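Rhodopsin (Rubrobacter xylanophilus, PDB 6KFQ) binds retinal within a seven-helix membrane bundle and serves as a light-driven proton pump of the microbial rhodopsin family. Local coordinates at residues I47-L50 with V51-T54; S154-T157 with P158-Q162. All coordinates share one frame; numbering follows the deposited sequence.

Interaction 1: residues I47-L50 with V51-T54. With MPG ([(Z)-octadec-9-enyl] (2R)-2,3-bis(oxidanyl)propanoate), chain E; MPG ([(Z)-octadec-9-enyl] (2R)-2,3-bis(oxidanyl)propanoate), chain N.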
ATOM      1  N   ILE A  47      -4.789 -12.729  -0.359  1.00 37.17           N
ATOM      2  CA  ILE A  47      -6.128 -13.150   0.052  1.00 37.75           C
ATOM      3  C   ILE A  47      -7.194 -12.300  -0.631  1.00 29.80           C
ATOM      4  O   ILE A  47      -8.190 -12.820  -1.151  1.00 33.14           O
ATOM      5  CB  ILE A  47      -6.260 -13.094   1.586  1.00 38.92           C
ATOM      6  CG1 ILE A  47      -5.354 -14.136   2.245  1.00 40.42           C
ATOM      7  CG2 ILE A  47      -7.708 -13.306   2.011  1.00 37.73           C
ATOM      8  CD1 ILE A  47      -5.249 -13.992   3.761  1.00 43.56           C
ATOM      9  N   ALA A  48      -7.007 -10.980  -0.645  1.00 29.32           N
ATOM     10  CA  ALA A  48      -7.987 -10.118  -1.299  1.00 28.95           C
ATOM     11  C   ALA A  48      -8.123 -10.462  -2.774  1.00 28.60           C
ATOM     12  O   ALA A  48      -9.241 -10.564  -3.297  1.00 29.80           O
ATOM     13  CB  ALA A  48      -7.597  -8.645  -1.135  1.00 26.95           C
ATOM     14  N   TYR A  49      -6.993 -10.651  -3.461  1.00 27.99           N
ATOM     15  CA  TYR A  49      -7.046 -10.978  -4.882  1.00 28.72           C
ATOM     16  C   TYR A  49      -7.700 -12.331  -5.123  1.00 29.38           C
ATOM     17  O   TYR A  49      -8.418 -12.504  -6.113  1.00 28.65           O
ATOM     18  CB  TYR A  49      -5.642 -10.922  -5.487  1.00 28.30           C
ATOM     19  CG  TYR A  49      -5.345  -9.558  -6.060  1.00 28.39           C
ATOM     20  CD1 TYR A  49      -4.618  -8.613  -5.338  1.00 27.76           C
ATOM     21  CD2 TYR A  49      -5.829  -9.193  -7.312  1.00 27.66           C
ATOM     22  CE1 TYR A  49      -4.361  -7.350  -5.865  1.00 26.58           C
ATOM     23  CE2 TYR A  49      -5.580  -7.933  -7.843  1.00 26.10           C
ATOM     24  CZ  TYR A  49      -4.849  -7.020  -7.117  1.00 27.41           C
ATOM     25  OH  TYR A  49      -4.611  -5.767  -7.644  1.00 27.66           O
ATOM     26  N   LEU A  50      -7.472 -13.305  -4.236  1.00 32.39           N
ATOM     27  CA  LEU A  50      -8.146 -14.593  -4.390  1.00 32.32           C
ATOM     28  C   LEU A  50      -9.649 -14.438  -4.226  1.00 36.15           C
ATOM     29  O   LEU A  50     -10.431 -15.011  -4.997  1.00 39.53           O
ATOM     30  CB  LEU A  50      -7.601 -15.605  -3.380  1.00 30.73           C
ATOM     31  CG  LEU A  50      -8.074 -17.055  -3.495  1.00 32.64           C
ATOM     32  CD1 LEU A  50      -7.940 -17.565  -4.924  1.00 31.29           C
ATOM     33  CD2 LEU A  50      -7.292 -17.938  -2.529  1.00 35.51           C
ATOM     34  N   VAL A  51     -10.070 -13.663  -3.222  1.00 35.64           N
ATOM     35  CA  VAL A  51     -11.492 -13.406  -3.008  1.00 34.03           C
ATOM     36  C   VAL A  51     -12.108 -12.779  -4.251  1.00 33.07           C
ATOM     37  O   VAL A  51     -13.127 -13.253  -4.766  1.00 34.28           O
ATOM     38  CB  VAL A  51     -11.697 -12.525  -1.762  1.00 34.51           C
ATOM     39  CG1 VAL A  51     -13.141 -12.057  -1.677  1.00 34.17           C
ATOM     40  CG2 VAL A  51     -11.325 -13.301  -0.505  1.00 34.91           C
ATOM     41  N   MET A  52     -11.486 -11.719  -4.769  1.00 30.18           N
ATOM     42  CA  MET A  52     -12.013 -11.077  -5.967  1.00 28.91           C
ATOM     43  C   MET A  52     -11.930 -11.994  -7.185  1.00 34.69           C
ATOM     44  O   MET A  52     -12.847 -12.006  -8.015  1.00 34.34           O
ATOM     45  CB  MET A  52     -11.274  -9.771  -6.225  1.00 24.76           C
ATOM     46  CG  MET A  52     -11.440  -8.759  -5.086  1.00 24.83           C
ATOM     47  SD  MET A  52     -10.751  -7.167  -5.566  1.00 30.80           S
ATOM     48  CE  MET A  52      -8.999  -7.430  -5.309  1.00 33.34           C
ATOM     49  N   ALA A  53     -10.841 -12.764  -7.312  1.00 32.73           N
ATOM     50  CA  ALA A  53     -10.680 -13.640  -8.473  1.00 35.49           C
ATOM     51  C   ALA A  53     -11.745 -14.723  -8.517  1.00 35.79           C
ATOM     52  O   ALA A  53     -12.187 -15.114  -9.602  1.00 37.11           O
ATOM     53  CB  ALA A  53      -9.295 -14.292  -8.474  1.00 34.68           C
ATOM     54  N   THR A  54     -12.178 -15.215  -7.358  1.00 36.23           N
ATOM     55  CA  THR A  54     -13.199 -16.253  -7.305  1.00 35.72           C
ATOM     56  C   THR A  54     -14.615 -15.684  -7.279  1.00 40.17           C
ATOM     57  O   THR A  54     -15.569 -16.438  -7.067  1.00 42.66           O
ATOM     58  CB  THR A  54     -12.972 -17.160  -6.094  1.00 37.15           C
ATOM     59  OG1 THR A  54     -12.947 -16.373  -4.899  1.00 36.27           O
ATOM     60  CG2 THR A  54     -11.642 -17.897  -6.232  1.00 38.11           C
TER
HETATM   61  C2  MPG E 304     -14.844 -24.187   1.269  1.00 66.07           C
HETATM   62  C3  MPG E 304     -13.683 -24.691   0.457  1.00 60.79           C
HETATM   63  C4  MPG E 304     -12.600 -23.663   0.284  1.00 59.15           C
HETATM   64  C5  MPG E 304     -11.530 -24.041  -0.706  1.00 57.96           C
HETATM   65  C6  MPG E 304     -10.433 -23.019  -0.822  1.00 57.99           C
HETATM   66  C7  MPG E 304      -9.295 -23.406  -1.755  1.00 57.92           C
HETATM   67  C8  MPG E 304      -8.096 -22.530  -1.597  1.00 59.29           C
HETATM   68  C9  MPG E 304      -7.571 -22.553  -0.196  1.00 59.20           C
HETATM   69  C10 MPG E 304      -6.624 -21.806   0.309  1.00 59.00           C
HETATM   70  C11 MPG E 304      -5.909 -20.667  -0.350  1.00 58.65           C
HETATM   71  C12 MPG E 304      -4.677 -20.275   0.402  1.00 58.19           C
HETATM   72  C13 MPG E 304      -3.900 -19.104  -0.176  1.00 57.93           C
HETATM   73  C14 MPG E 304      -4.514 -17.749   0.072  1.00 58.32           C
HETATM   74  C15 MPG E 304      -3.509 -16.695   0.478  1.00 57.81           C
HETATM   75  C16 MPG E 304      -2.925 -16.907   1.856  1.00 58.47           C
HETATM   76  C17 MPG E 304      -1.703 -16.091   2.193  1.00 58.78           C
HETATM   77  C18 MPG E 304      -0.480 -16.491   1.401  1.00 58.65           C
HETATM   78  O1  MPG E 304     -16.033 -25.002  -0.598  1.00 75.27           O
HETATM   79  C1  MPG E 304     -16.138 -24.785   0.829  1.00 71.84           C
HETATM   80  CXD MPG E 304     -16.837 -25.948  -2.601  1.00 76.10           C
HETATM   81  O2  MPG E 304     -16.080 -25.093  -3.445  1.00 76.39           O
HETATM   82  C21 MPG E 304     -18.051 -26.517  -3.318  1.00 74.65           C
HETATM   83  O3  MPG E 304     -18.629 -25.529  -4.161  1.00 73.55           O
HETATM   84  O4  MPG E 304     -18.264 -25.014  -0.911  1.00 79.54           O
HETATM   85  CX3 MPG E 304     -17.144 -25.276  -1.269  1.00 77.19           C
HETATM   86  C13 MPG N 313     -11.489  -8.858   2.014  1.00 52.69           C
HETATM   87  C14 MPG N 313     -10.396  -9.893   1.936  1.00 51.67           C
HETATM   88  C15 MPG N 313      -9.004  -9.338   2.113  1.00 53.55           C
HETATM   89  C16 MPG N 313      -8.624  -9.022   3.539  1.00 54.21           C
HETATM   90  C17 MPG N 313      -8.385 -10.238   4.398  1.00 53.87           C
HETATM   91  C18 MPG N 313      -8.035  -9.911   5.829  1.00 54.70           C
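Met52 lays its methyl over the ring of Tyr49, CE standing 4.2 Å from the ring centroid and only 11° off the normal, a CH-pi contact over the face. The bend at chi3 (-79°) folds the methyl back onto the ring. The far end of that ring is held by Asp205, which hydrogen-bonds Tyr49 OH; the Tyr49 side chain lies about 8 Å from the bound retinal. A looser apolar contact joins CG2 of Ile47 to CG2 of Val51 at 4.4 Å.

The backbone bonds are those of the last two turns of helix 32-53, the second transmembrane helix of the bacteriorhodopsin-like bundle: Val51 N to Ile47 O, Met52 N to Ala48 O and Ala53 N to Tyr49 O, the last at 2.7 Å. Leu50 O takes Thr54 N at 2.9 Å just as the chain leaves helical geometry, and Thr54 OG1 lies equally near Leu50 O but also within reach of Val51 O.

Two lipid tails lie against the side of Ile47, Ala48 and Leu50. Ile47 CG1 meets C15 of the chain E MPG at 3.6 Å, while its CG2 branch, anti to the backbone N, faces the chain N tail, which also touches Ala48 CB. Cut back to an alanine here, the Ile47 side chain would lose CG1, CG2 and CD1, which is likely to open a gap between the two tails, with Ala48 and Leu50 left as their contacts. Leu50 CD2 also touches the chain E tail, 3.8 Å from C11, and its CD1 leans on Thr54 CG2.

Interaction 2: residues S154-T157 with P158-Q162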
ATOM      1  N   SER A 154      17.779  10.732   7.202  1.00 43.73           N
ATOM      2  CA  SER A 154      19.091  11.285   6.905  1.00 43.73           C
ATOM      3  C   SER A 154      20.049  11.176   8.084  1.00 43.76           C
ATOM      4  O   SER A 154      21.252  11.373   7.898  1.00 45.56           O
ATOM      5  CB  SER A 154      18.952  12.743   6.474  1.00 49.14           C
ATOM      6  OG  SER A 154      18.416  13.516   7.530  1.00 54.40           O
ATOM      7  N   ARG A 155      19.547  10.870   9.283  1.00 43.35           N
ATOM      8  CA  ARG A 155      20.386  10.638  10.452  1.00 49.54           C
ATOM      9  C   ARG A 155      20.737   9.170  10.643  1.00 46.90           C
ATOM     10  O   ARG A 155      21.503   8.839  11.551  1.00 49.05           O
ATOM     11  CB  ARG A 155      19.690  11.153  11.718  1.00 54.51           C
ATOM     12  CG  ARG A 155      19.440  12.648  11.735  1.00 62.08           C
ATOM     13  CD  ARG A 155      19.010  13.115  13.121  1.00 69.72           C
ATOM     14  NE  ARG A 155      17.839  12.382  13.599  1.00 73.97           N
ATOM     15  CZ  ARG A 155      17.208  12.640  14.742  1.00 77.76           C
ATOM     16  NH1 ARG A 155      17.631  13.617  15.533  1.00 78.93           N
ATOM     17  NH2 ARG A 155      16.150  11.919  15.092  1.00 78.33           N
ATOM     18  N   ARG A 156      20.172   8.287   9.835  1.00 45.16           N
ATOM     19  CA  ARG A 156      20.489   6.874   9.899  1.00 43.55           C
ATOM     20  C   ARG A 156      21.767   6.609   9.114  1.00 44.50           C
ATOM     21  O   ARG A 156      22.368   7.519   8.539  1.00 44.71           O
ATOM     22  CB  ARG A 156      19.315   6.061   9.372  1.00 43.39           C
ATOM     23  CG  ARG A 156      18.025   6.342  10.123  1.00 46.28           C
ATOM     24  CD  ARG A 156      17.967   5.543  11.402  1.00 50.25           C
ATOM     25  NE  ARG A 156      16.942   4.510  11.319  1.00 51.80           N
ATOM     26  CZ  ARG A 156      16.969   3.365  11.992  1.00 49.39           C
ATOM     27  NH1 ARG A 156      17.989   3.087  12.804  1.00 52.61           N
ATOM     28  NH2 ARG A 156      15.976   2.498  11.847  1.00 39.34           N
ATOM     29  N   THR A 157      22.195   5.346   9.085  1.00 46.85           N
ATOM     30  CA  THR A 157      23.413   5.004   8.364  1.00 48.98           C
ATOM     31  C   THR A 157      23.204   5.243   6.870  1.00 45.65           C
ATOM     32  O   THR A 157      22.069   5.271   6.395  1.00 39.73           O
ATOM     33  CB  THR A 157      23.798   3.548   8.609  1.00 50.23           C
ATOM     34  OG1 THR A 157      22.754   2.694   8.131  1.00 46.82           O
ATOM     35  CG2 THR A 157      24.031   3.297  10.089  1.00 53.47           C
ATOM     36  N   PRO A 158      24.290   5.439   6.111  1.00 49.13           N
ATOM     37  CA  PRO A 158      24.135   5.677   4.666  1.00 46.70           C
ATOM     38  C   PRO A 158      23.305   4.623   3.948  1.00 43.78           C
ATOM     39  O   PRO A 158      22.520   4.970   3.057  1.00 42.89           O
ATOM     40  CB  PRO A 158      25.590   5.700   4.176  1.00 50.33           C
ATOM     41  CG  PRO A 158      26.352   6.208   5.340  1.00 53.81           C
ATOM     42  CD  PRO A 158      25.690   5.601   6.542  1.00 52.90           C
ATOM     43  N   ALA A 159      23.428   3.349   4.329  1.00 42.27           N
ATOM     44  CA  ALA A 159      22.659   2.309   3.643  1.00 42.34           C
ATOM     45  C   ALA A 159      21.180   2.398   3.982  1.00 37.46           C
ATOM     46  O   ALA A 159      20.325   2.175   3.117  1.00 33.61           O
ATOM     47  CB  ALA A 159      23.186   0.924   4.001  1.00 42.98           C
ATOM     48  N   VAL A 160      20.861   2.672   5.245  1.00 35.54           N
ATOM     49  CA  VAL A 160      19.464   2.853   5.635  1.00 34.12           C
ATOM     50  C   VAL A 160      18.870   4.070   4.935  1.00 32.84           C
ATOM     51  O   VAL A 160      17.761   4.017   4.391  1.00 31.66           O
ATOM     52  CB  VAL A 160      19.352   2.969   7.166  1.00 37.62           C
ATOM     53  CG1 VAL A 160      17.940   3.368   7.566  1.00 36.59           C
ATOM     54  CG2 VAL A 160      19.753   1.640   7.808  1.00 40.64           C
ATOM     55  N   ALA A 161      19.593   5.191   4.953  1.00 36.15           N
ATOM     56  CA  ALA A 161      19.108   6.391   4.276  1.00 34.07           C
ATOM     57  C   ALA A 161      18.854   6.120   2.798  1.00 36.27           C
ATOM     58  O   ALA A 161      17.883   6.624   2.222  1.00 33.18           O
ATOM     59  CB  ALA A 161      20.114   7.533   4.454  1.00 36.46           C
ATOM     60  N   GLN A 162      19.699   5.297   2.175  1.00 37.00           N
ATOM     61  CA  GLN A 162      19.579   5.050   0.739  1.00 37.39           C
ATOM     62  C   GLN A 162      18.354   4.201   0.415  1.00 36.87           C
ATOM     63  O   GLN A 162      17.609   4.502  -0.529  1.00 36.98           O
ATOM     64  CB  GLN A 162      20.860   4.390   0.215  1.00 44.72           C
ATOM     65  CG  GLN A 162      20.810   4.050  -1.265  1.00 50.78           C
ATOM     66  CD  GLN A 162      22.065   3.341  -1.740  1.00 60.98           C
ATOM     67  OE1 GLN A 162      23.115   3.410  -1.099  1.00 66.98           O
ATOM     68  NE2 GLN A 162      21.960   2.653  -2.867  1.00 64.82           N
TER
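Thr157 meets the first turn of helix 158-184 with both its carbonyl and its hydroxyl. The carbonyl O receives Ala161 N at 2.9 Å in an almost straight bond (177° at the hydrogen), with the donor close to the direction in which the C=O points. The hydroxyl reaches Val160 N more weakly, OG1 lying 3.5 Å from it. With chi1 at 61°, OG1 sits between the backbone N and the carbonyl carbon, which turns it in toward the turn; the same placement brings it to 3.2 Å from Val160 CG2.

The other branch of Val160 is taken up by Arg156. CG1 comes up against Arg156 CB at 3.5 Å and lies 3.9 Å from CG, while the guanidinium end passes it obliquely. CB and CG thus lie against the valine, and the bends at chi2 (-82°) and chi3 carry the guanidinium on to other partners.

Those partners form the next shell. Arg156 NE hydrogen-bonds Leu89 O at the end of helix 70-90, with a weak bond from NH2 to Leu88 O, and Thr157 OG1 is also hydrogen-bonded to Asp225 OD2 of helix 220-228. Ile226 of that same helix packs on both Arg156 and Val160, tying the loop to the C-terminal helix. Pro158, whose ring lacks an N-H, starts the helix directly after Thr157, and Gln162 N then bonds back to Pro158 O at 3.0 Å. A threonine N-cap followed by proline at N1 is a classic helix start, and here it opens the sixth transmembrane helix.

Interactions 1 and 2 sit at two different helix ends of the same bundle, on opposite sides of the chain's centre, with their centres about 38 Å apart and nearest atoms about 25 Å apart. Interaction 1 lies where helix 32-53 finishes, interaction 2 where helix 158-184 begins, so the two share no helix. Both are partly buried, but their surroundings differ: residues 47-54 carry lipid tails on one side and a tyrosine directed into the bundle on the other, whereas residues 154-162 form a mixed junction, apolar around Val160, whose arginine and threonine bond to neighbouring helices. Apolar and CH-pi contacts accompany the first; capping and bonds to backbone carbonyls and a carboxylate mark the second.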